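Local coordinates for CCMAN5 (Cellulosimicrobium cellulans, PDB 2XSG), which hydrolyses alpha-mannosides as a family GH92 glycosidase and enables mannose-6-phosphate modification of yeast-produced lysosomal enzymes, probably by removing capping mannose, at residues E407-K419 and Q460-E474. Residues are numbered along the deposited sequence; the frame is centred on the assembly and turned at random.
Sequences ERSSVVVADAIAK and QRGYDQYGLSVIADE
R408 meets D464 side-on in a two-pronged salt bridge, a worked example of how a buried charge can tie two helices together. R408 NE reaches D464 OD1 at 2.8 Å, almost straight at 171° and from above the carboxylate plane, while NH2 takes OD2 on its syn side but tilted from that plane; the carboxylate is turned 41° from the guanidinium. The third nitrogen, NH1, bonds in the carbonyl plane to Q460 OE1, which also accepts from W354 of helix 353-366. Bends at chi2 and chi3 bring the guanidinium between E407 CB, over one face, and Q460, across the other. With an alanine here, D464 would probably lose its countercharge inside the protein and Q460 one of its donors.

Water adds to this polar end: one molecule links R408 N with D464 OD2. S410 OG donates to the backbone oxygen D464 O at 2.8 Å, an acceptor already used by L468 N.

Apolar packing takes over further along. G467 lets the backbones close in, its CA 4.3 Å from V411 CA, where a CB would strike S410 O and V411 N. V411 CG2 lies oblique to the Y463 ring, 3.6 Å from Y463 CD1, and A414 CB abuts V470 CB. In knobs-into-holes fashion, I471 enters the hole formed by S410, V413, A414 and I417.

The axes of 409-418 and 460-474 approach to 7.4 Å and cross at 39° within the helical catalytic domain. The chemistry thus divides the interface: directional bonds fix the start of helix 409-418, and apolar contacts, mostly aliphatic, carry the remainder.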
loop_
_atom_site.group_PDB
_atom_site.type_symbol
_atom_site.label_atom_id
_atom_site.label_comp_id
_atom_site.label_asym_id
_atom_site.label_seq_id
_atom_site.Cartn_x
_atom_site.Cartn_y
_atom_site.Cartn_z
ATOM N N GLU A 407 7.626 -7.927 8.563
ATOM C CA GLU A 407 8.840 -8.498 7.971
ATOM C C GLU A 407 9.467 -7.523 6.987
ATOM O O GLU A 407 8.753 -6.775 6.330
ATOM C CB GLU A 407 8.553 -9.825 7.251
ATOM C CG GLU A 407 7.962 -10.931 8.113
ATOM C CD GLU A 407 6.446 -11.042 7.989
ATOM O OE1 GLU A 407 5.776 -10.046 7.644
ATOM O OE2 GLU A 407 5.929 -12.143 8.247
ATOM N N ARG A 408 10.798 -7.565 6.869
ATOM C CA ARG A 408 11.579 -6.700 5.967
ATOM C C ARG A 408 11.779 -5.291 6.521
ATOM O O ARG A 408 12.414 -4.463 5.859
ATOM C CB ARG A 408 11.004 -6.613 4.534
ATOM C CG ARG A 408 10.690 -7.937 3.811
ATOM C CD ARG A 408 11.899 -8.843 3.589
ATOM N NE ARG A 408 12.084 -9.789 4.695
ATOM C CZ ARG A 408 11.433 -10.942 4.844
ATOM N NH1 ARG A 408 10.520 -11.326 3.958
ATOM N NH2 ARG A 408 11.683 -11.713 5.901
ATOM N N SER A 409 11.248 -5.007 7.717
ATOM C CA SER A 409 11.497 -3.697 8.365
ATOM C C SER A 409 12.991 -3.348 8.421
ATOM O O SER A 409 13.351 -2.187 8.271
ATOM C CB SER A 409 10.921 -3.648 9.789
ATOM O OG SER A 409 9.504 -3.618 9.788
ATOM N N SER A 410 13.850 -4.347 8.657
ATOM C CA SER A 410 15.313 -4.095 8.736
ATOM C C SER A 410 15.852 -3.514 7.428
ATOM O O SER A 410 16.815 -2.734 7.426
ATOM C CB SER A 410 16.094 -5.368 9.112
ATOM O OG SER A 410 16.129 -6.305 8.029
ATOM N N VAL A 411 15.219 -3.898 6.323
ATOM C CA VAL A 411 15.628 -3.454 4.991
ATOM C C VAL A 411 15.219 -2.003 4.809
ATOM O O VAL A 411 15.989 -1.207 4.286
ATOM C CB VAL A 411 14.995 -4.349 3.897
ATOM C CG1 VAL A 411 15.310 -3.823 2.481
ATOM C CG2 VAL A 411 15.499 -5.818 4.066
ATOM N N VAL A 412 14.012 -1.665 5.266
ATOM C CA VAL A 412 13.486 -0.310 5.159
ATOM C C VAL A 412 14.321 0.685 5.989
ATOM O O VAL A 412 14.626 1.800 5.526
ATOM C CB VAL A 412 11.991 -0.246 5.597
ATOM C CG1 VAL A 412 11.456 1.175 5.483
ATOM C CG2 VAL A 412 11.130 -1.233 4.761
ATOM N N VAL A 413 14.680 0.291 7.211
ATOM C CA VAL A 413 15.522 1.143 8.069
ATOM C C VAL A 413 16.877 1.338 7.384
ATOM O O VAL A 413 17.404 2.454 7.310
ATOM C CB VAL A 413 15.717 0.555 9.511
ATOM C CG1 VAL A 413 16.664 1.450 10.324
ATOM C CG2 VAL A 413 14.382 0.449 10.243
ATOM N N ALA A 414 17.426 0.244 6.885
ATOM C CA ALA A 414 18.709 0.260 6.171
ATOM C C ALA A 414 18.656 1.143 4.928
ATOM O O ALA A 414 19.664 1.715 4.536
ATOM C CB ALA A 414 19.108 -1.155 5.796
ATOM N N ASP A 415 17.474 1.230 4.313
ATOM C CA ASP A 415 17.241 2.063 3.134
ATOM C C ASP A 415 17.520 3.532 3.443
ATOM O O ASP A 415 18.201 4.209 2.672
ATOM C CB ASP A 415 15.797 1.888 2.623
ATOM C CG ASP A 415 15.588 2.470 1.235
ATOM O OD1 ASP A 415 15.839 1.751 0.244
ATOM O OD2 ASP A 415 15.170 3.642 1.132
ATOM N N ALA A 416 16.998 4.015 4.568
ATOM C CA ALA A 416 17.261 5.396 5.023
ATOM C C ALA A 416 18.722 5.599 5.410
ATOM O O ALA A 416 19.337 6.608 5.056
ATOM C CB ALA A 416 16.342 5.763 6.169
ATOM N N ILE A 417 19.303 4.635 6.116
ATOM C CA ILE A 417 20.715 4.749 6.464
ATOM C C ILE A 417 21.594 4.784 5.210
ATOM O O ILE A 417 22.438 5.653 5.078
ATOM C CB ILE A 417 21.181 3.645 7.451
ATOM C CG1 ILE A 417 20.389 3.726 8.768
ATOM C CG2 ILE A 417 22.695 3.770 7.694
ATOM C CD1 ILE A 417 20.530 2.492 9.697
ATOM N N ALA A 418 21.388 3.858 4.273
ATOM C CA ALA A 418 22.212 3.845 3.054
ATOM C C ALA A 418 22.054 5.160 2.291
ATOM O O ALA A 418 23.008 5.638 1.662
ATOM C CB ALA A 418 21.868 2.656 2.172
ATOM N N LYS A 419 20.857 5.743 2.367
ATOM C CA LYS A 419 20.548 7.023 1.712
ATOM C C LYS A 419 21.041 8.260 2.480
ATOM O O LYS A 419 20.757 9.386 2.073
ATOM C CB LYS A 419 19.040 7.149 1.410
ATOM C CG LYS A 419 18.589 6.434 0.139
ATOM C CD LYS A 419 17.070 6.432 -0.017
ATOM C CE LYS A 419 16.637 5.641 -1.239
ATOM N NZ LYS A 419 16.791 4.160 -1.092
ATOM N N GLN A 460 14.949 -14.949 2.218
ATOM C CA GLN A 460 14.336 -13.870 2.985
ATOM C C GLN A 460 15.203 -13.408 4.139
ATOM O O GLN A 460 15.385 -12.219 4.320
ATOM C CB GLN A 460 12.940 -14.270 3.473
ATOM C CG GLN A 460 11.898 -14.162 2.346
ATOM C CD GLN A 460 10.518 -14.526 2.817
ATOM O OE1 GLN A 460 9.859 -13.737 3.474
ATOM N NE2 GLN A 460 10.072 -15.729 2.486
ATOM N N ARG A 461 15.742 -14.356 4.912
ATOM C CA ARG A 461 16.655 -14.033 5.989
ATOM C C ARG A 461 17.918 -13.366 5.430
ATOM O O ARG A 461 18.515 -12.494 6.073
ATOM C CB ARG A 461 17.009 -15.293 6.802
ATOM C CG ARG A 461 18.034 -15.081 7.916
ATOM C CD ARG A 461 17.905 -16.137 8.999
ATOM N NE ARG A 461 16.650 -15.966 9.734
ATOM C CZ ARG A 461 16.027 -16.914 10.428
ATOM N NH1 ARG A 461 16.542 -18.136 10.526
ATOM N NH2 ARG A 461 14.880 -16.637 11.034
ATOM N N GLY A 462 18.327 -13.788 4.245
ATOM C CA GLY A 462 19.502 -13.217 3.606
ATOM C C GLY A 462 19.327 -11.722 3.430
ATOM O O GLY A 462 20.203 -10.941 3.809
ATOM N N TYR A 463 18.184 -11.318 2.872
ATOM C CA TYR A 463 17.904 -9.899 2.679
ATOM C C TYR A 463 17.729 -9.167 4.035
ATOM O O TYR A 463 18.226 -8.058 4.210
ATOM C CB TYR A 463 16.678 -9.717 1.784
ATOM C CG TYR A 463 16.699 -8.481 0.907
ATOM C CD1 TYR A 463 17.338 -7.303 1.319
ATOM C CD2 TYR A 463 16.056 -8.476 -0.330
ATOM C CE1 TYR A 463 17.360 -6.164 0.515
ATOM C CE2 TYR A 463 16.060 -7.319 -1.143
ATOM C CZ TYR A 463 16.715 -6.171 -0.705
ATOM O OH TYR A 463 16.737 -5.027 -1.487
ATOM N N ASP A 464 17.036 -9.794 4.983
ATOM C CA ASP A 464 16.896 -9.232 6.331
ATOM C C ASP A 464 18.236 -8.967 6.979
ATOM O O ASP A 464 18.423 -7.914 7.596
ATOM C CB ASP A 464 16.108 -10.171 7.238
ATOM C CG ASP A 464 14.613 -10.088 7.006
ATOM O OD1 ASP A 464 14.136 -9.063 6.453
ATOM O OD2 ASP A 464 13.919 -11.045 7.385
ATOM N N GLN A 465 19.153 -9.931 6.842
ATOM C CA GLN A 465 20.480 -9.827 7.444
ATOM C C GLN A 465 21.349 -8.779 6.760
ATOM O O GLN A 465 22.085 -8.033 7.444
ATOM C CB GLN A 465 21.179 -11.185 7.488
ATOM C CG GLN A 465 20.564 -12.176 8.466
ATOM C CD GLN A 465 21.265 -13.528 8.414
ATOM O OE1 GLN A 465 21.628 -13.991 7.343
ATOM N NE2 GLN A 465 21.481 -14.147 9.575
ATOM N N TYR A 466 21.255 -8.688 5.434
ATOM C CA TYR A 466 21.862 -7.550 4.755
ATOM C C TYR A 466 21.387 -6.226 5.396
ATOM O O TYR A 466 22.198 -5.364 5.720
ATOM C CB TYR A 466 21.621 -7.536 3.217
ATOM C CG TYR A 466 21.956 -6.172 2.636
ATOM C CD1 TYR A 466 23.285 -5.755 2.498
ATOM C CD2 TYR A 466 20.939 -5.268 2.306
ATOM C CE1 TYR A 466 23.592 -4.470 2.015
ATOM C CE2 TYR A 466 21.230 -3.996 1.826
ATOM C CZ TYR A 466 22.552 -3.602 1.682
ATOM O OH TYR A 466 22.829 -2.348 1.206
ATOM N N GLY A 467 20.074 -6.067 5.573
ATOM C CA GLY A 467 19.520 -4.832 6.150
ATOM C C GLY A 467 19.988 -4.569 7.574
ATOM O O GLY A 467 20.391 -3.460 7.919
ATOM N N LEU A 468 19.935 -5.600 8.403
ATOM C CA LEU A 468 20.453 -5.515 9.755
ATOM C C LEU A 468 21.934 -5.118 9.760
ATOM O O LEU A 468 22.379 -4.328 10.621
ATOM C CB LEU A 468 20.262 -6.849 10.439
ATOM C CG LEU A 468 19.681 -7.001 11.828
ATOM C CD1 LEU A 468 18.539 -6.052 12.140
ATOM C CD2 LEU A 468 19.232 -8.471 11.944
ATOM N N SER A 469 22.687 -5.637 8.793
ATOM C CA SER A 469 24.121 -5.329 8.717
ATOM C C SER A 469 24.382 -3.821 8.559
ATOM O O SER A 469 25.294 -3.277 9.178
ATOM C CB SER A 469 24.803 -6.139 7.606
ATOM O OG SER A 469 24.701 -5.490 6.362
ATOM N N VAL A 470 23.577 -3.157 7.727
ATOM C CA VAL A 470 23.645 -1.701 7.540
ATOM C C VAL A 470 23.347 -0.976 8.860
ATOM O O VAL A 470 24.083 -0.068 9.269
ATOM C CB VAL A 470 22.685 -1.253 6.410
ATOM C CG1 VAL A 470 22.583 0.268 6.317
ATOM C CG2 VAL A 470 23.121 -1.843 5.058
ATOM N N ILE A 471 22.283 -1.398 9.546
ATOM C CA ILE A 471 21.948 -0.844 10.867
ATOM C C ILE A 471 23.047 -1.120 11.905
ATOM O O ILE A 471 23.358 -0.258 12.749
ATOM C CB ILE A 471 20.588 -1.377 11.387
ATOM C CG1 ILE A 471 19.478 -1.165 10.340
ATOM C CG2 ILE A 471 20.222 -0.722 12.726
ATOM C CD1 ILE A 471 18.162 -1.973 10.606
ATOM N N ALA A 472 23.634 -2.310 11.853
ATOM C CA ALA A 472 24.706 -2.646 12.811
ATOM C C ALA A 472 25.916 -1.698 12.686
ATOM O O ALA A 472 26.427 -1.194 13.698
ATOM C CB ALA A 472 25.129 -4.126 12.672
ATOM N N ASP A 473 26.354 -1.448 11.448
ATOM C CA ASP A 473 27.493 -0.554 11.160
ATOM C C ASP A 473 27.179 0.883 11.592
ATOM O O ASP A 473 28.055 1.614 12.046
ATOM C CB ASP A 473 27.840 -0.576 9.660
ATOM C CG ASP A 473 28.854 -1.660 9.295
ATOM O OD1 ASP A 473 29.713 -2.003 10.137
ATOM O OD2 ASP A 473 28.801 -2.170 8.151
ATOM N N GLU A 474 25.922 1.291 11.428
ATOM C CA GLU A 474 25.507 2.619 11.850
ATOM C C GLU A 474 25.560 2.777 13.368
ATOM O O GLU A 474 25.779 3.884 13.873
ATOM C CB GLU A 474 24.102 2.927 11.343
ATOM C CG GLU A 474 23.632 4.334 11.642
ATOM C CD GLU A 474 24.337 5.409 10.815
ATOM O OE1 GLU A 474 25.209 5.098 9.966
ATOM O OE2 GLU A 474 23.991 6.586 11.018
HETATM O O HOH W 1 11.886 -9.733 8.744
HETATM O O HOH W 2 13.556 -7.248 8.736
#